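Local coordinates for protein Cry23AA1 (Bacillus thuringiensis, PDB 4RHZ) that binds zinc, pairs with Cry37Aa1 in a binary toxin complex and probably acts as an aerolysin-family, pore-forming insecticidal protein, at residues N35-T39 / E117-S121; T133-S137 / G252-P256; A150-N156 / G224-Q230; V163-M169 / I210-S216. The contacts are given in a common frame with arbitrary orientation. Residues are numbered along the deposited sequence.

Contact 1: residues N35-T39 / E117-S121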
loop_
_atom_site.group_PDB
_atom_site.type_symbol
_atom_site.label_atom_id
_atom_site.label_comp_id
_atom_site.label_asym_id
_atom_site.label_seq_id
_atom_site.Cartn_x
_atom_site.Cartn_y
_atom_site.Cartn_z
ATOM N N ASN A 35 -19.930 -22.062 7.841
ATOM C CA ASN A 35 -19.938 -20.683 7.328
ATOM C C ASN A 35 -18.665 -19.965 7.740
ATOM O O ASN A 35 -18.730 -18.855 8.281
ATOM C CB ASN A 35 -21.122 -19.872 7.895
ATOM C CG ASN A 35 -22.473 -20.408 7.454
ATOM O OD1 ASN A 35 -22.557 -21.142 6.468
ATOM N ND2 ASN A 35 -23.527 -20.092 8.221
ATOM N N GLU A 36 -17.523 -20.619 7.585
ATOM C CA GLU A 36 -16.233 -19.939 7.787
ATOM C C GLU A 36 -16.104 -18.829 6.743
ATOM O O GLU A 36 -16.481 -18.993 5.564
ATOM C CB GLU A 36 -15.069 -20.900 7.600
ATOM C CG GLU A 36 -14.970 -21.966 8.667
ATOM C CD GLU A 36 -15.495 -23.301 8.209
ATOM O OE1 GLU A 36 -16.578 -23.361 7.576
ATOM O OE2 GLU A 36 -14.784 -24.296 8.457
ATOM N N SER A 37 -15.571 -17.703 7.173
ATOM C CA SER A 37 -15.546 -16.548 6.325
ATOM C C SER A 37 -14.526 -15.566 6.824
ATOM O O SER A 37 -14.672 -15.042 7.935
ATOM C CB SER A 37 -16.925 -15.907 6.337
ATOM O OG SER A 37 -16.912 -14.701 5.584
ATOM N N VAL A 38 -13.485 -15.333 6.027
ATOM C CA VAL A 38 -12.579 -14.232 6.309
ATOM C C VAL A 38 -12.879 -13.089 5.302
ATOM O O VAL A 38 -12.822 -13.282 4.083
ATOM C CB VAL A 38 -11.115 -14.689 6.198
ATOM C CG1 VAL A 38 -10.163 -13.474 6.238
ATOM C CG2 VAL A 38 -10.775 -15.755 7.294
ATOM N N THR A 39 -13.261 -11.933 5.816
ATOM C CA THR A 39 -13.580 -10.817 4.974
ATOM C C THR A 39 -12.816 -9.540 5.372
ATOM O O THR A 39 -12.704 -9.205 6.547
ATOM C CB THR A 39 -15.114 -10.544 4.882
ATOM O OG1 THR A 39 -15.598 -10.256 6.173
ATOM C CG2 THR A 39 -15.910 -11.743 4.266
ATOM N N GLU A 117 -3.696 -17.969 4.026
ATOM C CA GLU A 117 -4.285 -18.981 4.849
ATOM C C GLU A 117 -4.493 -18.533 6.313
ATOM O O GLU A 117 -3.546 -18.258 7.044
ATOM C CB GLU A 117 -3.513 -20.317 4.814
ATOM C CG GLU A 117 -4.592 -21.417 5.124
ATOM C CD GLU A 117 -4.220 -22.781 4.733
ATOM O OE1 GLU A 117 -4.969 -23.699 5.128
ATOM O OE2 GLU A 117 -3.195 -22.953 4.047
ATOM N N TYR A 118 -5.747 -18.438 6.696
ATOM C CA TYR A 118 -6.099 -18.202 8.090
ATOM C C TYR A 118 -6.455 -19.476 8.888
ATOM O O TYR A 118 -7.488 -20.104 8.634
ATOM C CB TYR A 118 -7.195 -17.187 8.172
ATOM C CG TYR A 118 -6.700 -15.859 7.661
ATOM C CD1 TYR A 118 -6.038 -14.977 8.496
ATOM C CD2 TYR A 118 -6.848 -15.511 6.305
ATOM C CE1 TYR A 118 -5.590 -13.758 8.023
ATOM C CE2 TYR A 118 -6.368 -14.300 5.817
ATOM C CZ TYR A 118 -5.758 -13.439 6.658
ATOM O OH TYR A 118 -5.303 -12.238 6.135
ATOM N N ASN A 119 -5.564 -19.829 9.806
ATOM C CA ASN A 119 -5.834 -20.860 10.791
ATOM C C ASN A 119 -6.411 -20.227 12.086
ATOM O O ASN A 119 -5.708 -19.509 12.805
ATOM C CB ASN A 119 -4.572 -21.653 11.081
ATOM C CG ASN A 119 -4.788 -22.730 12.255
ATOM O OD1 ASN A 119 -5.822 -22.744 12.998
ATOM N ND2 ASN A 119 -3.777 -23.570 12.440
ATOM N N TYR A 120 -7.683 -20.488 12.358
ATOM C CA TYR A 120 -8.410 -19.772 13.444
ATOM C C TYR A 120 -7.886 -20.006 14.851
ATOM O O TYR A 120 -8.102 -19.181 15.731
ATOM C CB TYR A 120 -9.902 -20.061 13.416
ATOM C CG TYR A 120 -10.675 -19.557 12.211
ATOM C CD1 TYR A 120 -10.116 -19.525 10.934
ATOM C CD2 TYR A 120 -12.015 -19.210 12.344
ATOM C CE1 TYR A 120 -10.898 -19.103 9.801
ATOM C CE2 TYR A 120 -12.768 -18.781 11.255
ATOM C CZ TYR A 120 -12.201 -18.744 9.999
ATOM O OH TYR A 120 -12.981 -18.352 8.961
ATOM N N SER A 121 -7.097 -21.057 15.000
ATOM C CA SER A 121 -6.666 -21.573 16.303
ATOM C C SER A 121 -5.305 -21.099 16.764
ATOM O O SER A 121 -4.871 -21.476 17.890
ATOM C CB SER A 121 -6.696 -23.122 16.278
ATOM O OG SER A 121 -8.043 -23.470 15.845
#
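The backbones of 35-39 and 117-121 run past each other steeply crossed, without pairing: the nearest CA atoms are 7.8 Å apart at Val38 and Tyr118 and 9.7 Å apart at Glu36 and Tyr120, too far for a shared ladder. Side chains fill the gap. Val38 is central, its CB directed at the other segment. Its CG1 lies over one face of the Tyr118 ring as a CH-pi contact, 4.2 Å from the ring centroid, while its CG2 approaches CE1 of Tyr120 at 4.2 Å. Tyr120 reaches farther across, bringing its OH to 3.6 Å from Glu36 CB and 3.8 Å from Val38 CG2; that hydroxyl bonds to Glu166 O and Thr97 OG1. The Tyr118 hydroxyl is taken up by Phe218 O. Just where strand 111-119 ends, Asn119 OD1 accepts from Ser121 N at 2.9 Å, forming an Asx turn. Side chains of two different sheets pack here, layer on layer, joining the long-stranded sheet to the small sheet that holds 96-105 and 111-119. Such a hairpin tucked against a long sheet is consistent with the aerolysin family, where the corresponding element in relatives is thought to form the membrane-inserting barrel.

Contact 2: residues T133-S137 / G252-P256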
loop_
_atom_site.group_PDB
_atom_site.type_symbol
_atom_site.label_atom_id
_atom_site.label_comp_id
_atom_site.label_asym_id
_atom_site.label_seq_id
_atom_site.Cartn_x
_atom_site.Cartn_y
_atom_site.Cartn_z
ATOM N N THR A 133 12.305 -9.908 -10.454
ATOM C CA THR A 133 13.217 -9.240 -11.379
ATOM C C THR A 133 12.321 -8.640 -12.433
ATOM O O THR A 133 11.660 -9.378 -13.175
ATOM C CB THR A 133 14.239 -10.221 -12.002
ATOM O OG1 THR A 133 15.094 -10.697 -10.956
ATOM C CG2 THR A 133 15.129 -9.497 -13.070
ATOM N N TRP A 134 12.224 -7.314 -12.409
ATOM C CA TRP A 134 11.560 -6.545 -13.472
ATOM C C TRP A 134 12.576 -6.392 -14.631
ATOM O O TRP A 134 13.738 -6.173 -14.403
ATOM C CB TRP A 134 11.122 -5.162 -12.944
ATOM C CG TRP A 134 10.108 -5.254 -11.833
ATOM C CD1 TRP A 134 10.361 -5.580 -10.538
ATOM C CD2 TRP A 134 8.687 -5.037 -11.922
ATOM N NE1 TRP A 134 9.186 -5.600 -9.814
ATOM C CE2 TRP A 134 8.146 -5.261 -10.634
ATOM C CE3 TRP A 134 7.829 -4.707 -12.960
ATOM C CZ2 TRP A 134 6.772 -5.177 -10.356
ATOM C CZ3 TRP A 134 6.474 -4.604 -12.699
ATOM C CH2 TRP A 134 5.955 -4.853 -11.390
ATOM N N SER A 135 12.137 -6.598 -15.860
ATOM C CA SER A 135 12.984 -6.315 -17.015
ATOM C C SER A 135 12.148 -5.708 -18.142
ATOM O O SER A 135 11.092 -6.205 -18.488
ATOM C CB SER A 135 13.746 -7.584 -17.448
ATOM O OG SER A 135 14.652 -7.983 -16.416
ATOM N N ASP A 136 12.593 -4.602 -18.697
ATOM C CA ASP A 136 11.750 -3.971 -19.665
ATOM C C ASP A 136 12.668 -3.355 -20.723
ATOM O O ASP A 136 13.826 -2.974 -20.426
ATOM C CB ASP A 136 10.938 -2.854 -18.957
ATOM C CG ASP A 136 9.773 -3.389 -18.069
ATOM O OD1 ASP A 136 9.869 -3.278 -16.804
ATOM O OD2 ASP A 136 8.750 -3.855 -18.627
ATOM N N SER A 137 12.157 -3.205 -21.940
ATOM C CA SER A 137 12.910 -2.464 -22.944
ATOM C C SER A 137 12.003 -1.947 -23.998
ATOM O O SER A 137 10.862 -2.392 -24.134
ATOM C CB SER A 137 14.021 -3.284 -23.566
ATOM O OG SER A 137 13.433 -4.338 -24.209
ATOM N N GLY A 252 5.801 -0.514 -19.191
ATOM C CA GLY A 252 6.769 -1.597 -19.131
ATOM C C GLY A 252 6.001 -2.872 -18.833
ATOM O O GLY A 252 5.396 -3.405 -19.736
ATOM N N SER A 253 5.943 -3.292 -17.562
ATOM C CA SER A 253 5.309 -4.556 -17.148
ATOM C C SER A 253 4.316 -4.373 -15.987
ATOM O O SER A 253 4.446 -3.441 -15.196
ATOM C CB SER A 253 6.359 -5.553 -16.650
ATOM O OG SER A 253 7.388 -5.811 -17.561
ATOM N N LEU A 254 3.342 -5.270 -15.877
ATOM C CA LEU A 254 2.459 -5.344 -14.671
ATOM C C LEU A 254 2.995 -6.448 -13.813
ATOM O O LEU A 254 3.492 -7.424 -14.347
ATOM C CB LEU A 254 1.060 -5.774 -15.050
ATOM C CG LEU A 254 0.230 -4.901 -15.958
ATOM C CD1 LEU A 254 -1.143 -5.551 -16.135
ATOM C CD2 LEU A 254 0.127 -3.465 -15.386
ATOM N N ALA A 255 2.908 -6.335 -12.492
ATOM C CA ALA A 255 3.179 -7.531 -11.623
ATOM C C ALA A 255 2.223 -8.731 -11.934
ATOM O O ALA A 255 1.094 -8.526 -12.396
ATOM C CB ALA A 255 3.147 -7.141 -10.156
ATOM N N PRO A 256 2.671 -9.976 -11.700
ATOM C CA PRO A 256 1.770 -11.170 -12.013
ATOM C C PRO A 256 0.374 -11.114 -11.362
ATOM O O PRO A 256 -0.691 -11.425 -12.013
ATOM C CB PRO A 256 2.544 -12.384 -11.504
ATOM C CG PRO A 256 3.985 -11.884 -11.189
ATOM C CD PRO A 256 3.978 -10.354 -11.110
HETATM O O HOH W 1 9.046 -7.397 -15.955
#
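Gly252 opens the contact with its CA 5.5 Å from that of Asp136, on strands 133-137 and 252-254, whose N-to-C directions differ by 142° and whose axes approach to 6.6 Å. Asp136 OD2 sits 2.9 Å from Gly252 C, and a CB on the glycine would clash with it. Ser253 carries the polar link: its OG donates to Asp136 OD2 at 2.6 Å and accepts from water 1 at 2.8 Å, which takes Ser135 N at 3.2 Å. Ser253 O meets the edge of the Trp134 ring, 3.4 Å from CZ3. The CA-to-CB bond of Leu254 points away, and Ala255 closes the contact with CB 3.8 Å from Trp134 CH2. The Trp134 side chain lies about 4 Å from that of zinc ligand His132, bordering the metal site. Asp136 OD1 accepts from Ser227 OG and Tyr152 OH. The two strands are not paired together and meet mainly through the side chains of Trp134, Asp136 and Ser253; strand 126-142 pairs with 67-90 and strand 246-254 with 211-235.

Contact 3: residues A150-N156 / G224-Q230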
loop_
_atom_site.group_PDB
_atom_site.type_symbol
_atom_site.label_atom_id
_atom_site.label_comp_id
_atom_site.label_asym_id
_atom_site.label_seq_id
_atom_site.Cartn_x
_atom_site.Cartn_y
_atom_site.Cartn_z
ATOM N N ALA A 150 15.722 8.328 -20.786
ATOM C CA ALA A 150 14.715 7.297 -20.565
ATOM C C ALA A 150 14.903 6.903 -19.088
ATOM O O ALA A 150 15.988 6.387 -18.687
ATOM C CB ALA A 150 14.877 6.068 -21.514
ATOM N N ALA A 151 13.911 7.246 -18.279
ATOM C CA ALA A 151 13.977 6.945 -16.805
ATOM C C ALA A 151 13.110 5.700 -16.516
ATOM O O ALA A 151 11.990 5.592 -16.977
ATOM C CB ALA A 151 13.501 8.173 -15.981
ATOM N N TYR A 152 13.639 4.770 -15.749
ATOM C CA TYR A 152 12.878 3.568 -15.364
ATOM C C TYR A 152 12.159 3.836 -14.040
ATOM O O TYR A 152 12.790 4.203 -13.031
ATOM C CB TYR A 152 13.891 2.403 -15.221
ATOM C CG TYR A 152 13.286 1.034 -15.168
ATOM C CD1 TYR A 152 12.223 0.693 -16.007
ATOM C CD2 TYR A 152 13.843 0.042 -14.358
ATOM C CE1 TYR A 152 11.711 -0.583 -16.003
ATOM C CE2 TYR A 152 13.299 -1.239 -14.328
ATOM C CZ TYR A 152 12.277 -1.533 -15.138
ATOM O OH TYR A 152 11.795 -2.791 -15.163
ATOM N N ILE A 153 10.836 3.703 -14.067
ATOM C CA ILE A 153 9.971 4.044 -12.943
ATOM C C ILE A 153 9.346 2.733 -12.415
ATOM O O ILE A 153 8.784 1.957 -13.222
ATOM C CB ILE A 153 8.725 4.909 -13.359
ATOM C CG1 ILE A 153 9.019 6.383 -13.779
ATOM C CG2 ILE A 153 7.769 5.029 -12.220
ATOM C CD1 ILE A 153 10.382 6.849 -13.532
ATOM N N ILE A 154 9.425 2.482 -11.095
ATOM C CA ILE A 154 8.691 1.356 -10.480
ATOM C C ILE A 154 7.566 1.925 -9.591
ATOM O O ILE A 154 7.812 2.794 -8.734
ATOM C CB ILE A 154 9.661 0.371 -9.784
ATOM C CG1 ILE A 154 9.054 -1.039 -9.639
ATOM C CG2 ILE A 154 10.136 0.895 -8.460
ATOM C CD1 ILE A 154 7.772 -1.080 -8.918
ATOM N N GLN A 155 6.348 1.497 -9.851
ATOM C CA GLN A 155 5.223 1.954 -9.127
ATOM C C GLN A 155 4.932 0.972 -7.946
ATOM O O GLN A 155 4.494 -0.145 -8.161
ATOM C CB GLN A 155 4.023 2.089 -10.053
ATOM C CG GLN A 155 2.845 2.632 -9.391
ATOM C CD GLN A 155 1.747 2.958 -10.339
ATOM O OE1 GLN A 155 0.697 2.302 -10.349
ATOM N NE2 GLN A 155 1.975 3.989 -11.180
ATOM N N ASN A 156 5.184 1.447 -6.735
ATOM C CA ASN A 156 5.001 0.719 -5.481
ATOM C C ASN A 156 3.672 0.910 -4.833
ATOM O O ASN A 156 3.159 2.034 -4.800
ATOM C CB ASN A 156 6.060 1.139 -4.482
ATOM C CG ASN A 156 7.074 0.086 -4.327
ATOM O OD1 ASN A 156 8.022 -0.044 -5.166
ATOM N ND2 ASN A 156 6.864 -0.789 -3.285
ATOM N N GLY A 224 6.038 -4.020 -5.834
ATOM C CA GLY A 224 5.987 -3.309 -7.102
ATOM C C GLY A 224 4.691 -3.671 -7.758
ATOM O O GLY A 224 4.322 -4.870 -7.821
ATOM N N LEU A 225 3.997 -2.675 -8.267
ATOM C CA LEU A 225 2.804 -2.988 -8.997
ATOM C C LEU A 225 2.975 -2.990 -10.497
ATOM O O LEU A 225 2.285 -3.747 -11.180
ATOM C CB LEU A 225 1.711 -2.006 -8.679
ATOM C CG LEU A 225 1.357 -1.779 -7.218
ATOM C CD1 LEU A 225 0.493 -0.511 -7.194
ATOM C CD2 LEU A 225 0.553 -3.022 -6.657
ATOM N N ARG A 226 3.834 -2.092 -11.003
ATOM C CA ARG A 226 4.106 -1.949 -12.433
ATOM C C ARG A 226 5.318 -1.084 -12.672
ATOM O O ARG A 226 5.731 -0.302 -11.767
ATOM C CB ARG A 226 2.939 -1.422 -13.208
ATOM C CG ARG A 226 2.238 -0.325 -12.531
ATOM C CD ARG A 226 1.861 0.631 -13.528
ATOM N NE ARG A 226 0.451 0.736 -13.706
ATOM C CZ ARG A 226 -0.146 0.909 -14.897
ATOM N NH1 ARG A 226 0.561 0.955 -16.041
ATOM N NH2 ARG A 226 -1.472 1.023 -14.939
ATOM N N SER A 227 5.931 -1.307 -13.844
ATOM C CA SER A 227 7.113 -0.592 -14.302
ATOM C C SER A 227 6.639 0.319 -15.450
ATOM O O SER A 227 5.656 0.019 -16.157
ATOM C CB SER A 227 8.219 -1.562 -14.746
ATOM O OG SER A 227 7.767 -2.319 -15.895
ATOM N N ILE A 228 7.273 1.477 -15.556
ATOM C CA ILE A 228 6.993 2.430 -16.600
ATOM C C ILE A 228 8.384 2.929 -17.126
ATOM O O ILE A 228 9.366 3.046 -16.342
ATOM C CB ILE A 228 6.197 3.597 -16.022
ATOM C CG1 ILE A 228 4.782 3.165 -15.698
ATOM C CG2 ILE A 228 6.094 4.769 -17.031
ATOM C CD1 ILE A 228 4.029 4.174 -14.820
ATOM N N ILE A 229 8.486 3.165 -18.440
ATOM C CA ILE A 229 9.682 3.813 -19.025
ATOM C C ILE A 229 9.280 5.209 -19.388
ATOM O O ILE A 229 8.359 5.417 -20.184
ATOM C CB ILE A 229 10.187 3.064 -20.230
ATOM C CG1 ILE A 229 10.770 1.716 -19.745
ATOM C CG2 ILE A 229 11.269 3.887 -20.927
ATOM C CD1 ILE A 229 11.028 0.732 -20.829
ATOM N N GLN A 230 9.907 6.189 -18.767
ATOM C CA GLN A 230 9.441 7.525 -18.941
ATOM C C GLN A 230 10.478 8.246 -19.817
ATOM O O GLN A 230 11.661 8.355 -19.448
ATOM C CB GLN A 230 9.344 8.195 -17.540
ATOM C CG GLN A 230 9.200 9.691 -17.535
ATOM C CD GLN A 230 9.489 10.312 -16.173
ATOM O OE1 GLN A 230 8.693 10.126 -15.236
ATOM N NE2 GLN A 230 10.568 11.116 -16.071
HETATM O O HOH W 2 -1.496 2.504 -12.062
#
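Ile153 and Ile228, with CB atoms 3.9 Å apart, form the apolar centre of an antiparallel ladder interrupted by a classic beta bulge. They are a hydrogen-bonded pair, each N reaching the other's O at 2.8 Å; Ala151 and Gln230 repeat this two residues along, at 2.8 Å both ways. On the opposite face Tyr152 CD1 packs 4.1 Å from Ile229 CG1, its ring stacked with Phe73 and its hydroxyl bonded to Asp136. Ile154 CD1 lies 3.4 Å from Gly224 CA, where a CB would collide with it. On the Ile153 face, Gln230 bonds through its side-chain amide to Lys97 and Cys99 of the Cry37AA1 chain, so the ladder contributes to the binary complex. At the bulge Leu225 and Arg226 both face Gln155: Gln155 N donates to Arg226 O at 2.7 Å and Leu225 N to Gln155 O at 2.6 Å. Gln155 NE2 bonds to Asn51 OD1; outermost, water 2 donates to Gln155 OE1 at 2.8 Å and weakly accepts from Arg226 NE at 3.1 Å.

Contact 4: residues V163-M169 / I210-S216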
loop_
_atom_site.group_PDB
_atom_site.type_symbol
_atom_site.label_atom_id
_atom_site.label_comp_id
_atom_site.label_asym_id
_atom_site.label_seq_id
_atom_site.Cartn_x
_atom_site.Cartn_y
_atom_site.Cartn_z
ATOM N N VAL A 163 -8.896 -7.811 8.732
ATOM C CA VAL A 163 -9.951 -8.709 8.252
ATOM C C VAL A 163 -10.771 -9.232 9.455
ATOM O O VAL A 163 -10.274 -9.292 10.620
ATOM C CB VAL A 163 -9.408 -9.873 7.382
ATOM C CG1 VAL A 163 -8.504 -9.352 6.257
ATOM C CG2 VAL A 163 -8.623 -10.888 8.230
ATOM N N ASN A 164 -12.024 -9.569 9.146
ATOM C CA ASN A 164 -12.915 -10.262 10.030
ATOM C C ASN A 164 -12.706 -11.752 9.854
ATOM O O ASN A 164 -12.725 -12.246 8.727
ATOM C CB ASN A 164 -14.336 -9.941 9.637
ATOM C CG ASN A 164 -14.644 -8.474 9.774
ATOM O OD1 ASN A 164 -14.262 -7.820 10.761
ATOM N ND2 ASN A 164 -15.283 -7.928 8.742
ATOM N N VAL A 165 -12.521 -12.454 10.970
ATOM C CA VAL A 165 -12.298 -13.909 10.996
ATOM C C VAL A 165 -13.506 -14.543 11.766
ATOM O O VAL A 165 -13.603 -14.441 12.981
ATOM C CB VAL A 165 -10.952 -14.211 11.715
ATOM C CG1 VAL A 165 -10.687 -15.696 11.818
ATOM C CG2 VAL A 165 -9.768 -13.503 11.021
ATOM N N GLU A 166 -14.427 -15.149 11.040
ATOM C CA GLU A 166 -15.748 -15.455 11.518
ATOM C C GLU A 166 -16.145 -16.866 11.201
ATOM O O GLU A 166 -15.742 -17.418 10.159
ATOM C CB GLU A 166 -16.775 -14.532 10.870
ATOM C CG GLU A 166 -16.684 -13.137 11.436
ATOM C CD GLU A 166 -17.763 -12.252 10.855
ATOM O OE1 GLU A 166 -18.732 -11.968 11.563
ATOM O OE2 GLU A 166 -17.694 -11.890 9.668
ATOM N N CYS A 167 -16.950 -17.446 12.091
ATOM C CA CYS A 167 -17.688 -18.706 11.763
ATOM C C CYS A 167 -18.903 -18.912 12.688
ATOM O O CYS A 167 -19.075 -18.186 13.666
ATOM C CB CYS A 167 -16.799 -19.936 11.803
ATOM S SG CYS A 167 -16.062 -20.143 13.427
ATOM N N ASP A 168 -19.728 -19.895 12.339
ATOM C CA ASP A 168 -20.863 -20.364 13.161
ATOM C C ASP A 168 -20.546 -21.718 13.750
ATOM O O ASP A 168 -19.780 -22.501 13.201
ATOM C CB ASP A 168 -22.121 -20.532 12.305
ATOM C CG ASP A 168 -22.697 -19.194 11.831
ATOM O OD1 ASP A 168 -22.517 -18.182 12.551
ATOM O OD2 ASP A 168 -23.359 -19.184 10.764
ATOM N N MET A 169 -21.198 -22.005 14.857
ATOM C CA MET A 169 -20.988 -23.249 15.565
ATOM C C MET A 169 -22.354 -23.667 16.100
ATOM O O MET A 169 -23.142 -22.823 16.567
ATOM C CB MET A 169 -20.019 -23.013 16.706
ATOM C CG MET A 169 -18.596 -23.018 16.277
ATOM S SD MET A 169 -17.444 -22.784 17.661
ATOM C CE MET A 169 -16.031 -22.051 16.808
ATOM N N ILE A 210 -27.460 -21.655 17.486
ATOM C CA ILE A 210 -26.258 -21.382 16.661
ATOM C C ILE A 210 -25.461 -20.309 17.341
ATOM O O ILE A 210 -26.033 -19.285 17.738
ATOM C CB ILE A 210 -26.648 -21.033 15.193
ATOM C CG1 ILE A 210 -26.974 -22.315 14.436
ATOM C CG2 ILE A 210 -25.541 -20.201 14.464
ATOM C CD1 ILE A 210 -27.481 -22.125 12.971
ATOM N N ALA A 211 -24.171 -20.551 17.563
ATOM C CA ALA A 211 -23.308 -19.458 18.038
ATOM C C ALA A 211 -22.455 -18.962 16.889
ATOM O O ALA A 211 -21.946 -19.762 16.062
ATOM C CB ALA A 211 -22.428 -19.869 19.264
ATOM N N HIS A 212 -22.289 -17.645 16.841
ATOM C CA HIS A 212 -21.491 -17.017 15.805
ATOM C C HIS A 212 -20.191 -16.580 16.422
ATOM O O HIS A 212 -20.200 -15.886 17.473
ATOM C CB HIS A 212 -22.204 -15.809 15.206
ATOM C CG HIS A 212 -21.423 -15.126 14.114
ATOM N ND1 HIS A 212 -21.316 -15.640 12.836
ATOM C CD2 HIS A 212 -20.747 -13.947 14.102
ATOM C CE1 HIS A 212 -20.591 -14.820 12.091
ATOM N NE2 HIS A 212 -20.240 -13.780 12.833
ATOM N N PHE A 213 -19.070 -16.951 15.782
ATOM C CA PHE A 213 -17.759 -16.412 16.242
ATOM C C PHE A 213 -17.282 -15.263 15.347
ATOM O O PHE A 213 -17.172 -15.435 14.140
ATOM C CB PHE A 213 -16.668 -17.485 16.343
ATOM C CG PHE A 213 -15.338 -16.921 16.671
ATOM C CD1 PHE A 213 -15.050 -16.558 17.965
ATOM C CD2 PHE A 213 -14.371 -16.678 15.652
ATOM C CE1 PHE A 213 -13.844 -15.988 18.294
ATOM C CE2 PHE A 213 -13.139 -16.117 15.958
ATOM C CZ PHE A 213 -12.854 -15.765 17.259
ATOM N N LYS A 214 -16.967 -14.132 15.963
ATOM C CA LYS A 214 -16.499 -12.935 15.275
ATOM C C LYS A 214 -15.161 -12.543 15.811
ATOM O O LYS A 214 -15.064 -11.881 16.855
ATOM C CB LYS A 214 -17.456 -11.774 15.489
ATOM C CG LYS A 214 -16.934 -10.464 14.796
ATOM C CD LYS A 214 -18.037 -9.641 14.188
ATOM C CE LYS A 214 -17.443 -8.400 13.450
ATOM N NZ LYS A 214 -18.420 -7.829 12.435
ATOM N N GLY A 215 -14.106 -13.004 15.146
ATOM C CA GLY A 215 -12.760 -12.619 15.561
ATOM C C GLY A 215 -12.075 -11.729 14.526
ATOM O O GLY A 215 -12.729 -11.111 13.673
ATOM N N SER A 216 -10.752 -11.687 14.552
ATOM C CA SER A 216 -10.097 -10.796 13.626
ATOM C C SER A 216 -8.656 -11.166 13.257
ATOM O O SER A 216 -7.997 -12.043 13.888
ATOM C CB SER A 216 -10.184 -9.368 14.184
ATOM O OG SER A 216 -9.266 -9.288 15.237
#
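A histidine held between two carboxylates marks one face of this antiparallel beta ladder. His212 NE2 donates to Glu166 OE1 at 2.7 Å and His212 ND1 to Asp168 OD1 at 2.8 Å, both acceptors lying near the ring plane. With both nitrogens donating, the imidazole is consistent with a positive charge. Asp168 has a second partner, Asn35 ND2, through OD2, whereas Lys214 NZ stays 4.2 Å from Glu166 OE1, beyond a salt bridge. Strands 163-169 and 211-216 run at 154°, their axes 4.2 Å apart at the closest. Here the two longest strands of the extended, aerolysin-type sheet lie side by side, with strand 32-40 bonded to the other edge of 163-169. Paired backbone bonds run from Val165 N to Gly215 O (3.0 Å) and Gly215 N to Val165 O (2.6 Å), from Cys167 N to Phe213 O (2.9 Å) and Phe213 N to Cys167 O (a very short 2.5 Å), and between Met169 and Ala211, 2.7 Å from each N to the partner's O. The opposite face carries Val165, Cys167, Met169 and Phe213: Cys167 SG is 4.0 Å from Phe213 CB. A CB on Gly215 would strike Phe213 CZ.

In the fold
From the N terminus, contact 1 comes first, closing a loop between strands 32-40 and 111-119 before any other opens. Contact 2 then opens at 133-137 and closes last, at 252-256. Within its span lies contact 3, and contact 4 lies within contact 3, since both join the antiparallel strands 146-179 and 211-235, contact 4 nearer the chain that connects them; their centres are 41 Å apart, and no loops cross. In space the contacts form two pairs, each with centres 8 Å apart. Contacts 1 and 4 meet through the pairing of strands 32-40 and 146-179, contacts 2 and 3 through Asp136, Ser227 and Tyr152. The two long strands run from one pair to the other along the elongated molecule.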